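Local coordinates for protein hydrolase, NUDIX family (Clostridium perfringens ATCC 13124, PDB 3F6A) that probably hydrolyses a nucleoside diphosphate linked to another group, as a member of the metal-dependent Nudix hydrolase family whose precise substrate is not established, at residues T8-F12 against E45-R49; K28-P32 against N135-I140; I82-I88 against I99-Y104; Y103-T107 against E146-L151. All coordinates share one frame; numbering follows the deposited sequence.

How the interactions relate
Interactions 1 and 4 put helices against the central sheet: in interaction 1 the helix of the Nudix box rests on strand 7-15, and in interaction 4 the end of helix 138-150 rests on strand 98-106. Interaction 3 lies within the sheet, pairing strand 98-106 with its hairpin neighbour, and shares Tyr-103 and Tyr-104 with interaction 4; the two also meet through His-86 and Glu-146. Interactions 1 and 3 are buried, the first entirely apolar between its segments, the second a backbone ladder with aromatic packing. Interactions 2 and 4 are only partly buried and mix apolar packing with hydrogen bonds. Interaction 2 holds the start of helix 138-150, about 16 Å, centre to centre, from interaction 4.

Interaction 1: T8-F12 against E45-R49; sequences TVSVF and EACIR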
loop_
_atom_site.group_PDB
_atom_site.type_symbol
_atom_site.label_atom_id
_atom_site.label_comp_id
_atom_site.label_asym_id
_atom_site.label_seq_id
_atom_site.Cartn_x
_atom_site.Cartn_y
_atom_site.Cartn_z
ATOM N N THR A 8 4.605 7.042 6.502
ATOM C CA THR A 8 5.982 6.627 6.708
ATOM C C THR A 8 6.216 5.294 6.001
ATOM O O THR A 8 5.272 4.664 5.520
ATOM C CB THR A 8 6.277 6.420 8.210
ATOM O OG1 THR A 8 5.572 5.262 8.679
ATOM C CG2 THR A 8 5.828 7.628 9.023
ATOM N N VAL A 9 7.474 4.865 5.945
ATOM C CA VAL A 9 7.809 3.586 5.336
ATOM C C VAL A 9 8.709 2.796 6.278
ATOM O O VAL A 9 9.342 3.361 7.171
ATOM C CB VAL A 9 8.534 3.750 3.968
ATOM C CG1 VAL A 9 7.648 4.509 3.002
ATOM C CG2 VAL A 9 9.883 4.455 4.147
ATOM N N SER A 10 8.740 1.484 6.081
ATOM C CA SER A 10 9.572 0.584 6.870
ATOM C C SER A 10 10.166 -0.392 5.871
ATOM O O SER A 10 9.510 -0.756 4.898
ATOM C CB SER A 10 8.739 -0.192 7.901
ATOM O OG SER A 10 8.370 0.636 8.985
ATOM N N VAL A 11 11.403 -0.810 6.106
ATOM C CA VAL A 11 12.061 -1.742 5.207
ATOM C C VAL A 11 12.806 -2.818 5.972
ATOM O O VAL A 11 13.656 -2.518 6.806
ATOM C CB VAL A 11 13.102 -1.043 4.310
ATOM C CG1 VAL A 11 13.377 -1.898 3.086
ATOM C CG2 VAL A 11 12.625 0.335 3.926
ATOM N N PHE A 12 12.479 -4.067 5.678
ATOM C CA PHE A 12 13.135 -5.203 6.285
ATOM C C PHE A 12 14.121 -5.669 5.232
ATOM O O PHE A 12 13.732 -6.150 4.170
ATOM C CB PHE A 12 12.105 -6.281 6.614
ATOM C CG PHE A 12 11.280 -5.966 7.831
ATOM C CD1 PHE A 12 11.702 -6.373 9.091
ATOM C CD2 PHE A 12 10.105 -5.227 7.721
ATOM C CE1 PHE A 12 10.963 -6.055 10.227
ATOM C CE2 PHE A 12 9.357 -4.902 8.858
ATOM C CZ PHE A 12 9.785 -5.313 10.108
ATOM N N GLU A 45 10.958 5.312 -3.043
ATOM C CA GLU A 45 12.193 6.087 -3.071
ATOM C C GLU A 45 12.587 6.377 -1.632
ATOM O O GLU A 45 13.769 6.436 -1.306
ATOM C CB GLU A 45 11.992 7.390 -3.848
ATOM C CG GLU A 45 11.581 7.150 -5.296
ATOM C CD GLU A 45 11.368 8.430 -6.081
ATOM O OE1 GLU A 45 10.739 9.367 -5.539
ATOM O OE2 GLU A 45 11.813 8.492 -7.252
ATOM N N ALA A 46 11.580 6.530 -0.769
ATOM C CA ALA A 46 11.813 6.788 0.648
ATOM C C ALA A 46 12.504 5.587 1.287
ATOM O O ALA A 46 13.359 5.749 2.164
ATOM C CB ALA A 46 10.492 7.075 1.361
ATOM N N CYS A 47 12.138 4.381 0.853
ATOM C CA CYS A 47 12.756 3.171 1.395
ATOM C C CYS A 47 14.222 3.151 0.990
ATOM O O CYS A 47 15.107 2.891 1.813
ATOM C CB CYS A 47 12.073 1.916 0.849
ATOM S SG CYS A 47 10.423 1.606 1.514
ATOM N N ILE A 48 14.465 3.424 -0.289
ATOM C CA ILE A 48 15.818 3.450 -0.823
ATOM C C ILE A 48 16.692 4.459 -0.086
ATOM O O ILE A 48 17.801 4.126 0.321
ATOM C CB ILE A 48 15.814 3.775 -2.339
ATOM C CG1 ILE A 48 15.197 2.607 -3.111
ATOM C CG2 ILE A 48 17.234 4.051 -2.833
ATOM C CD1 ILE A 48 15.241 2.769 -4.619
ATOM N N ARG A 49 16.211 5.687 0.099
ATOM C CA ARG A 49 17.029 6.680 0.793
ATOM C C ARG A 49 17.236 6.354 2.268
ATOM O O ARG A 49 18.347 6.498 2.786
ATOM C CB ARG A 49 16.439 8.088 0.654
ATOM C CG ARG A 49 14.959 8.203 0.902
ATOM C CD ARG A 49 14.568 9.676 0.972
ATOM N NE ARG A 49 14.902 10.238 2.265
ATOM C CZ ARG A 49 14.058 10.293 3.286
ATOM N NH1 ARG A 49 12.816 9.835 3.160
ATOM N NH2 ARG A 49 14.468 10.780 4.445
#
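The helix of the Nudix box, residues 43-55, rests here on strand 7-15 of the central sheet, with Val-9 and Val-11 facing Ala-46 and Cys-47. The short segments approach to 8.2 Å between axes and cross at -56°. Cys-47 has the largest share of the contact. Its thiol lies beside its own backbone N, and from there SG drops between the two valines, 3.5 Å from Val-11 CG2 and 3.8 Å from Val-9 CB. The same Val-11 methyl also touches the stem of the cysteine, CG2 to Cys-47 CB at 3.5 Å. One residue earlier, Ala-46 CB meets the other valine, 3.9 Å from Val-9 CG2, and Ile-37 packs on both of these residues. Tyr-103, from the neighbouring strand, is a further neighbour of Cys-47. Ser-10 turns to the other side of the strand, where its hydroxyl bonds Asp-100. Farther round the helix, Arg-49 makes salt bridges with Glu-41 and Glu-53, which lie within the same motif. Between strand and helix themselves the chemistry is purely apolar, and the small alanine and cysteine probably help the helix lie close to the sheet while its charged residues are directed elsewhere.

Interaction 2: K28-P32 against N135-I140; sequences KKMLP and NIQENI
Met-30 and Asn-135 join the start of strand 30-36 to the lead-in of helix 138-150, the C-terminal helix of this Nudix fold. The backbone bond between them is straight: Met-30 N gives its hydrogen to Asn-135 O at 2.8 Å, with an N-H...O angle of 179° and the donor nearly along the C=O axis. That same carbonyl also receives a CA-H...O contact from Lys-29.

Gln-137, at the N-cap position, spends both ends of its amide. OE1 accepts from Lys-29 NZ at 3.0 Å, the ammonium standing 24° off the carbonyl plane; the lysine chain bends at chi3 to get there. NE2 donates to Asn-139 OD1 at 3.2 Å, in its own amide plane and onto an in-plane lone pair of the acceptor. Asn-139 then turns to the second subunit, where OD1 bonds Ser-76 and ND2 bonds Glu-78 of that chain. Leu-31 O is hydrogen-bonded to ND1 of His-22, on the neighbouring strand 18-23.

The rest of the contact is largely apolar. Met-30, present as selenomethionine, lays CB 3.6 Å from Ile-136 CG1, then bends at chi2 and chi3 so that its terminal methyl turns from the helix lead-in, and the side chain packs on Leu-21 and Leu-23 of strand 18-23. Leu-31 CD2 is 4.0 Å from Ile-140 CG1, and Pro-32 CD, on the proline ring, lies 3.8 Å from the Ile-140 CD1 methyl.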
loop_
_atom_site.group_PDB
_atom_site.type_symbol
_atom_site.label_atom_id
_atom_site.label_comp_id
_atom_site.label_asym_id
_atom_site.label_seq_id
_atom_site.Cartn_x
_atom_site.Cartn_y
_atom_site.Cartn_z
ATOM N N LYS A 28 14.264 2.483 23.463
ATOM C CA LYS A 28 15.030 1.242 23.487
ATOM C C LYS A 28 14.246 0.062 22.907
ATOM O O LYS A 28 13.619 -0.696 23.646
ATOM C CB LYS A 28 15.445 0.927 24.930
ATOM C CG LYS A 28 16.836 0.317 25.084
ATOM C CD LYS A 28 17.165 0.065 26.556
ATOM C CE LYS A 28 18.640 -0.269 26.757
ATOM N NZ LYS A 28 19.072 -1.469 25.991
ATOM N N LYS A 29 14.287 -0.088 21.586
ATOM C CA LYS A 29 13.591 -1.180 20.909
ATOM C C LYS A 29 14.154 -1.364 19.501
ATOM O O LYS A 29 14.465 -0.388 18.818
ATOM C CB LYS A 29 12.094 -0.877 20.812
ATOM C CG LYS A 29 11.775 0.288 19.890
ATOM C CD LYS A 29 10.296 0.378 19.545
ATOM C CE LYS A 29 9.467 0.870 20.713
ATOM N NZ LYS A 29 8.097 1.238 20.261
HETATM N N MSE A 30 14.282 -2.616 19.067
HETATM C CA MSE A 30 14.793 -2.905 17.731
HETATM C C MSE A 30 13.691 -2.715 16.685
HETATM O O MSE A 30 12.571 -3.206 16.855
HETATM C CB MSE A 30 15.322 -4.336 17.668
HETATM C CG MSE A 30 16.507 -4.585 18.601
HETATM SE SE MSE A 30 17.928 -3.264 18.418
HETATM C CE MSE A 30 18.688 -3.894 16.773
ATOM N N LEU A 31 14.007 -1.993 15.609
ATOM C CA LEU A 31 13.039 -1.741 14.544
ATOM C C LEU A 31 13.694 -1.795 13.169
ATOM O O LEU A 31 14.921 -1.685 13.040
ATOM C CB LEU A 31 12.401 -0.361 14.720
ATOM C CG LEU A 31 11.568 -0.074 15.971
ATOM C CD1 LEU A 31 11.190 1.399 15.982
ATOM C CD2 LEU A 31 10.322 -0.962 15.992
ATOM N N PRO A 32 12.885 -1.989 12.119
ATOM C CA PRO A 32 13.466 -2.034 10.779
ATOM C C PRO A 32 13.808 -0.603 10.418
ATOM O O PRO A 32 13.391 0.325 11.113
ATOM C CB PRO A 32 12.327 -2.579 9.931
ATOM C CG PRO A 32 11.109 -2.033 10.624
ATOM C CD PRO A 32 11.443 -2.278 12.080
ATOM N N ASN A 135 13.893 -7.259 23.181
ATOM C CA ASN A 135 13.704 -5.852 22.874
ATOM C C ASN A 135 13.190 -5.679 21.447
ATOM O O ASN A 135 13.528 -4.713 20.761
ATOM C CB ASN A 135 15.017 -5.086 23.076
ATOM C CG ASN A 135 16.095 -5.507 22.101
ATOM O OD1 ASN A 135 16.227 -6.686 21.773
ATOM N ND2 ASN A 135 16.885 -4.544 21.643
ATOM N N ILE A 136 12.365 -6.628 21.012
ATOM C CA ILE A 136 11.774 -6.597 19.677
ATOM C C ILE A 136 10.283 -6.916 19.767
ATOM O O ILE A 136 9.901 -8.022 20.161
ATOM C CB ILE A 136 12.413 -7.639 18.740
ATOM C CG1 ILE A 136 13.935 -7.507 18.759
ATOM C CG2 ILE A 136 11.892 -7.438 17.316
ATOM C CD1 ILE A 136 14.645 -8.571 17.942
ATOM N N GLN A 137 9.448 -5.947 19.401
ATOM C CA GLN A 137 7.993 -6.118 19.426
ATOM C C GLN A 137 7.613 -7.363 18.636
ATOM O O GLN A 137 8.281 -7.717 17.670
ATOM C CB GLN A 137 7.316 -4.902 18.801
ATOM C CG GLN A 137 7.817 -3.588 19.353
ATOM C CD GLN A 137 7.446 -2.410 18.481
ATOM O OE1 GLN A 137 7.890 -1.288 18.721
ATOM N NE2 GLN A 137 6.625 -2.655 17.464
ATOM N N GLU A 138 6.531 -8.020 19.040
ATOM C CA GLU A 138 6.085 -9.235 18.364
ATOM C C GLU A 138 5.808 -9.087 16.863
ATOM O O GLU A 138 6.219 -9.941 16.074
ATOM C CB GLU A 138 4.834 -9.789 19.052
ATOM C CG GLU A 138 5.011 -10.096 20.528
ATOM C CD GLU A 138 6.163 -11.048 20.795
ATOM O OE1 GLU A 138 6.243 -12.090 20.111
ATOM O OE2 GLU A 138 6.980 -10.756 21.694
ATOM N N ASN A 139 5.109 -8.023 16.464
ATOM C CA ASN A 139 4.794 -7.837 15.048
ATOM C C ASN A 139 6.050 -7.596 14.212
ATOM O O ASN A 139 6.077 -7.891 13.015
ATOM C CB ASN A 139 3.771 -6.701 14.858
ATOM C CG ASN A 139 4.330 -5.330 15.189
ATOM O OD1 ASN A 139 5.156 -5.181 16.080
ATOM N ND2 ASN A 139 3.853 -4.315 14.483
ATOM N N ILE A 140 7.095 -7.070 14.841
ATOM C CA ILE A 140 8.347 -6.847 14.125
ATOM C C ILE A 140 9.009 -8.211 13.938
ATOM O O ILE A 140 9.597 -8.495 12.889
ATOM C CB ILE A 140 9.289 -5.911 14.908
ATOM C CG1 ILE A 140 8.656 -4.521 15.025
ATOM C CG2 ILE A 140 10.639 -5.820 14.208
ATOM C CD1 ILE A 140 8.360 -3.859 13.686
#

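Interaction 3: I82-I88 against I99-Y104; sequences INPIHTI and IDFVYY
Ile-88 and Asp-100 grip each other through two backbone bonds, Asp-100 N to Ile-88 O at 2.6 Å and Ile-88 N to Asp-100 O at 3.0 Å. Two residues along, Val-102 N reaches His-86 O at 2.9 Å. The Val-102 carbonyl takes two donors: Ile-85 N at 2.7 Å, and a weak second from His-86 N at 3.4 Å.

Ile-85 and His-86 thus both face Val-102, a classic beta bulge at the point where residues 82-85 run into strand 86-90. This strand and strand 98-106 form an antiparallel hairpin in the central sheet of the Nudix fold, and Ile-88 carries the sheet on into a strand of the second subunit.

Around the bulge, two aromatic rings receive CH-pi contacts over a face. Pro-84 CA stands 4.0 Å from the Tyr-103 ring centroid, while Ile-82 CG1 comes to the edge of that ring. Ile-85 CG1 lies over Tyr-104, and its CG2 branch, anti to the backbone N, touches Tyr-104 CE2 at 3.6 Å. Tyr-104 OH also sits at the edge of the His-86 imidazole; both bond Glu-146. On the face away from His-86 and Val-102, Thr-87 and Phe-101 lie side by side, Thr-87 OG1 3.6 Å from Phe-101 CD1, at the ring's edge. Phe-101 also meets Phe-101 of the second subunit, the ring planes at about 45°.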
loop_
_atom_site.group_PDB
_atom_site.type_symbol
_atom_site.label_atom_id
_atom_site.label_comp_id
_atom_site.label_asym_id
_atom_site.label_seq_id
_atom_site.Cartn_x
_atom_site.Cartn_y
_atom_site.Cartn_z
ATOM N N ILE A 82 5.957 0.087 -7.022
ATOM C CA ILE A 82 6.125 -1.094 -6.190
ATOM C C ILE A 82 5.148 -0.942 -5.028
ATOM O O ILE A 82 5.114 0.087 -4.354
ATOM C CB ILE A 82 7.586 -1.233 -5.669
ATOM C CG1 ILE A 82 7.624 -2.086 -4.403
ATOM C CG2 ILE A 82 8.180 0.108 -5.408
ATOM C CD1 ILE A 82 7.249 -3.522 -4.627
ATOM N N ASN A 83 4.343 -1.974 -4.814
ATOM C CA ASN A 83 3.326 -1.975 -3.771
ATOM C C ASN A 83 3.912 -2.469 -2.442
ATOM O O ASN A 83 4.783 -3.332 -2.426
ATOM C CB ASN A 83 2.179 -2.897 -4.214
ATOM C CG ASN A 83 0.850 -2.526 -3.593
ATOM O OD1 ASN A 83 0.113 -3.391 -3.112
ATOM N ND2 ASN A 83 0.522 -1.241 -3.618
ATOM N N PRO A 84 3.447 -1.916 -1.307
ATOM C CA PRO A 84 3.976 -2.369 -0.016
ATOM C C PRO A 84 3.518 -3.797 0.254
ATOM O O PRO A 84 2.537 -4.248 -0.331
ATOM C CB PRO A 84 3.369 -1.378 0.979
ATOM C CG PRO A 84 2.077 -0.974 0.321
ATOM C CD PRO A 84 2.492 -0.807 -1.130
ATOM N N ILE A 85 4.234 -4.501 1.126
ATOM C CA ILE A 85 3.885 -5.876 1.483
ATOM C C ILE A 85 2.741 -5.817 2.491
ATOM O O ILE A 85 1.809 -6.619 2.452
ATOM C CB ILE A 85 5.069 -6.617 2.164
ATOM C CG1 ILE A 85 6.314 -6.573 1.278
ATOM C CG2 ILE A 85 4.671 -8.068 2.435
ATOM C CD1 ILE A 85 6.170 -7.300 -0.042
ATOM N N HIS A 86 2.835 -4.858 3.402
ATOM C CA HIS A 86 1.820 -4.666 4.429
ATOM C C HIS A 86 1.646 -3.183 4.704
ATOM O O HIS A 86 2.528 -2.373 4.400
ATOM C CB HIS A 86 2.233 -5.343 5.736
ATOM C CG HIS A 86 2.320 -6.834 5.657
ATOM N ND1 HIS A 86 1.246 -7.626 5.306
ATOM C CD2 HIS A 86 3.341 -7.681 5.925
ATOM C CE1 HIS A 86 1.603 -8.896 5.363
ATOM N NE2 HIS A 86 2.869 -8.957 5.738
ATOM N N THR A 87 0.503 -2.843 5.290
ATOM C CA THR A 87 0.190 -1.472 5.655
ATOM C C THR A 87 -0.236 -1.499 7.120
ATOM O O THR A 87 -1.207 -2.170 7.494
ATOM C CB THR A 87 -0.945 -0.903 4.781
ATOM O OG1 THR A 87 -0.513 -0.853 3.413
ATOM C CG2 THR A 87 -1.315 0.494 5.233
ATOM N N ILE A 88 0.495 -0.762 7.949
ATOM C CA ILE A 88 0.220 -0.724 9.381
ATOM C C ILE A 88 -0.003 0.680 9.948
ATOM O O ILE A 88 0.622 1.652 9.513
ATOM C CB ILE A 88 1.380 -1.394 10.147
ATOM C CG1 ILE A 88 1.492 -2.857 9.715
ATOM C CG2 ILE A 88 1.166 -1.274 11.655
ATOM C CD1 ILE A 88 2.684 -3.583 10.312
ATOM N N ILE A 99 0.474 6.112 9.060
ATOM C CA ILE A 99 0.382 4.902 8.270
ATOM C C ILE A 99 1.811 4.518 7.925
ATOM O O ILE A 99 2.619 5.371 7.554
ATOM C CB ILE A 99 -0.403 5.152 6.967
ATOM C CG1 ILE A 99 -1.885 5.329 7.292
ATOM C CG2 ILE A 99 -0.188 4.004 5.988
ATOM C CD1 ILE A 99 -2.730 5.697 6.096
ATOM N N ASP A 100 2.131 3.240 8.060
ATOM C CA ASP A 100 3.467 2.779 7.739
ATOM C C ASP A 100 3.415 1.722 6.648
ATOM O O ASP A 100 2.848 0.640 6.843
ATOM C CB ASP A 100 4.153 2.208 8.979
ATOM C CG ASP A 100 5.551 1.706 8.684
ATOM O OD1 ASP A 100 6.422 2.526 8.325
ATOM O OD2 ASP A 100 5.779 0.486 8.802
ATOM N N PHE A 101 3.993 2.055 5.494
ATOM C CA PHE A 101 4.045 1.141 4.359
ATOM C C PHE A 101 5.279 0.273 4.511
ATOM O O PHE A 101 6.401 0.770 4.463
ATOM C CB PHE A 101 4.109 1.918 3.039
ATOM C CG PHE A 101 2.825 2.622 2.692
ATOM C CD1 PHE A 101 1.611 1.942 2.744
ATOM C CD2 PHE A 101 2.826 3.958 2.302
ATOM C CE1 PHE A 101 0.418 2.583 2.412
ATOM C CE2 PHE A 101 1.641 4.603 1.970
ATOM C CZ PHE A 101 0.437 3.915 2.025
ATOM N N VAL A 102 5.062 -1.027 4.687
ATOM C CA VAL A 102 6.151 -1.975 4.889
ATOM C C VAL A 102 6.633 -2.676 3.630
ATOM O O VAL A 102 5.843 -3.258 2.896
ATOM C CB VAL A 102 5.746 -3.047 5.907
ATOM C CG1 VAL A 102 6.921 -3.971 6.190
ATOM C CG2 VAL A 102 5.270 -2.383 7.176
ATOM N N TYR A 103 7.945 -2.634 3.412
ATOM C CA TYR A 103 8.569 -3.257 2.253
ATOM C C TYR A 103 9.650 -4.231 2.694
ATOM O O TYR A 103 10.245 -4.071 3.761
ATOM C CB TYR A 103 9.222 -2.189 1.368
ATOM C CG TYR A 103 8.260 -1.223 0.728
ATOM C CD1 TYR A 103 7.866 -1.381 -0.599
ATOM C CD2 TYR A 103 7.741 -0.143 1.449
ATOM C CE1 TYR A 103 6.979 -0.487 -1.199
ATOM C CE2 TYR A 103 6.854 0.757 0.856
ATOM C CZ TYR A 103 6.480 0.574 -0.466
ATOM O OH TYR A 103 5.606 1.452 -1.058
ATOM N N TYR A 104 9.900 -5.244 1.869
ATOM C CA TYR A 104 10.947 -6.217 2.150
ATOM C C TYR A 104 11.962 -6.031 1.027
ATOM O O TYR A 104 11.587 -5.731 -0.106
ATOM C CB TYR A 104 10.403 -7.655 2.140
ATOM C CG TYR A 104 9.362 -7.957 3.211
ATOM C CD1 TYR A 104 9.238 -7.157 4.347
ATOM C CD2 TYR A 104 8.520 -9.061 3.092
ATOM C CE1 TYR A 104 8.297 -7.452 5.344
ATOM C CE2 TYR A 104 7.579 -9.366 4.077
ATOM C CZ TYR A 104 7.473 -8.557 5.200
ATOM O OH TYR A 104 6.540 -8.866 6.167
#

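Interaction 4: Y103-T107 against E146-L151; sequences YYATT and EALDLL
Tyr-104 is the first residue of the strand to touch helix 138-150, and it does so with both ring and hydroxyl. Ala-147 lies over one face, CB 4.0 Å from the ring centroid and only 13° off the normal; Ile-85 packs over the opposite face, so the ring is sandwiched between helix and bulge. At its edge, Tyr-104 CD2 is 4.0 Å from Leu-150 CD2. The hydroxyl donates to Glu-146 OE1 at 2.6 Å, arriving on the anti side of the carboxylate and 18° out of its plane. The glutamate chain is extended beyond CG, which brings OE1 to the hydroxyl; carboxylate and ring planes are 78° apart. The same oxygen also accepts from His-86 NE2, so two hydrogen bonds meet at this one oxygen and probably limit the turning of the carboxylate.

At Ala-105 it is the backbone that meets the helix end, its carbonyl O lying 3.2 Å from Leu-151 CD1. Thr-106 follows with its methyl, CG2 to Leu-151 CD1 at 3.6 Å; placed beside the backbone N, that methyl rests against the leucine. Leu-151 is the first residue to leave helical geometry, so the strand's last contacts fall where the helix finishes. Helix 138-150 packed across strand 98-106, with the Nudix-box helix bearing on the same sheet, is the alpha/beta/alpha sandwich of Nudix domains.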
loop_
_atom_site.group_PDB
_atom_site.type_symbol
_atom_site.label_atom_id
_atom_site.label_comp_id
_atom_site.label_asym_id
_atom_site.label_seq_id
_atom_site.Cartn_x
_atom_site.Cartn_y
_atom_site.Cartn_z
ATOM N N TYR A 103 7.945 -2.634 3.412
ATOM C CA TYR A 103 8.569 -3.257 2.253
ATOM C C TYR A 103 9.650 -4.231 2.694
ATOM O O TYR A 103 10.245 -4.071 3.761
ATOM C CB TYR A 103 9.222 -2.189 1.368
ATOM C CG TYR A 103 8.260 -1.223 0.728
ATOM C CD1 TYR A 103 7.866 -1.381 -0.599
ATOM C CD2 TYR A 103 7.741 -0.143 1.449
ATOM C CE1 TYR A 103 6.979 -0.487 -1.199
ATOM C CE2 TYR A 103 6.854 0.757 0.856
ATOM C CZ TYR A 103 6.480 0.574 -0.466
ATOM O OH TYR A 103 5.606 1.452 -1.058
ATOM N N TYR A 104 9.900 -5.244 1.869
ATOM C CA TYR A 104 10.947 -6.217 2.150
ATOM C C TYR A 104 11.962 -6.031 1.027
ATOM O O TYR A 104 11.587 -5.731 -0.106
ATOM C CB TYR A 104 10.403 -7.655 2.140
ATOM C CG TYR A 104 9.362 -7.957 3.211
ATOM C CD1 TYR A 104 9.238 -7.157 4.347
ATOM C CD2 TYR A 104 8.520 -9.061 3.092
ATOM C CE1 TYR A 104 8.297 -7.452 5.344
ATOM C CE2 TYR A 104 7.579 -9.366 4.077
ATOM C CZ TYR A 104 7.473 -8.557 5.200
ATOM O OH TYR A 104 6.540 -8.866 6.167
ATOM N N ALA A 105 13.240 -6.201 1.339
ATOM C CA ALA A 105 14.288 -6.025 0.341
ATOM C C ALA A 105 15.519 -6.863 0.654
ATOM O O ALA A 105 15.607 -7.497 1.697
ATOM C CB ALA A 105 14.682 -4.559 0.266
ATOM N N THR A 106 16.473 -6.845 -0.270
ATOM C CA THR A 106 17.716 -7.581 -0.111
ATOM C C THR A 106 18.891 -6.618 -0.261
ATOM O O THR A 106 18.740 -5.530 -0.816
ATOM C CB THR A 106 17.851 -8.673 -1.188
ATOM O OG1 THR A 106 17.811 -8.063 -2.484
ATOM C CG2 THR A 106 16.715 -9.689 -1.073
ATOM N N THR A 107 20.052 -7.022 0.248
ATOM C CA THR A 107 21.278 -6.234 0.137
ATOM C C THR A 107 22.437 -7.236 0.048
ATOM O O THR A 107 22.290 -8.395 0.432
ATOM C CB THR A 107 21.463 -5.274 1.337
ATOM O OG1 THR A 107 22.409 -4.253 0.990
ATOM C CG2 THR A 107 21.944 -6.017 2.562
ATOM N N GLU A 146 8.903 -13.171 8.064
ATOM C CA GLU A 146 8.295 -13.278 6.746
ATOM C C GLU A 146 9.319 -12.835 5.708
ATOM O O GLU A 146 9.463 -13.456 4.659
ATOM C CB GLU A 146 7.059 -12.385 6.625
ATOM C CG GLU A 146 5.937 -12.700 7.594
ATOM C CD GLU A 146 4.696 -11.883 7.304
ATOM O OE1 GLU A 146 4.822 -10.820 6.651
ATOM O OE2 GLU A 146 3.598 -12.295 7.734
ATOM N N ALA A 147 10.027 -11.748 6.005
ATOM C CA ALA A 147 11.041 -11.235 5.083
ATOM C C ALA A 147 12.074 -12.327 4.809
ATOM O O ALA A 147 12.467 -12.547 3.664
ATOM C CB ALA A 147 11.720 -9.990 5.671
ATOM N N LEU A 148 12.508 -13.013 5.864
ATOM C CA LEU A 148 13.484 -14.089 5.719
ATOM C C LEU A 148 12.918 -15.259 4.919
ATOM O O LEU A 148 13.578 -15.773 4.016
ATOM C CB LEU A 148 13.955 -14.576 7.095
ATOM C CG LEU A 148 14.996 -13.702 7.800
ATOM C CD1 LEU A 148 15.170 -14.141 9.248
ATOM C CD2 LEU A 148 16.314 -13.790 7.053
ATOM N N ASP A 149 11.698 -15.680 5.246
ATOM C CA ASP A 149 11.071 -16.791 4.534
ATOM C C ASP A 149 10.928 -16.470 3.049
ATOM O O ASP A 149 11.053 -17.355 2.200
ATOM C CB ASP A 149 9.678 -17.106 5.097
ATOM C CG ASP A 149 9.718 -17.623 6.520
ATOM O OD1 ASP A 149 10.755 -18.178 6.934
ATOM O OD2 ASP A 149 8.698 -17.488 7.230
ATOM N N LEU A 150 10.661 -15.204 2.742
ATOM C CA LEU A 150 10.490 -14.775 1.360
ATOM C C LEU A 150 11.807 -14.644 0.609
ATOM O O LEU A 150 11.947 -15.146 -0.505
ATOM C CB LEU A 150 9.771 -13.423 1.298
ATOM C CG LEU A 150 9.605 -12.879 -0.127
ATOM C CD1 LEU A 150 8.555 -13.710 -0.847
ATOM C CD2 LEU A 150 9.190 -11.407 -0.104
ATOM N N LEU A 151 12.762 -13.952 1.221
ATOM C CA LEU A 151 14.050 -13.708 0.591
ATOM C C LEU A 151 15.139 -14.652 1.100
ATOM O O LEU A 151 16.317 -14.301 1.158
ATOM C CB LEU A 151 14.432 -12.236 0.804
ATOM C CG LEU A 151 13.315 -11.264 0.376
ATOM C CD1 LEU A 151 13.665 -9.835 0.764
ATOM C CD2 LEU A 151 13.086 -11.361 -1.124
#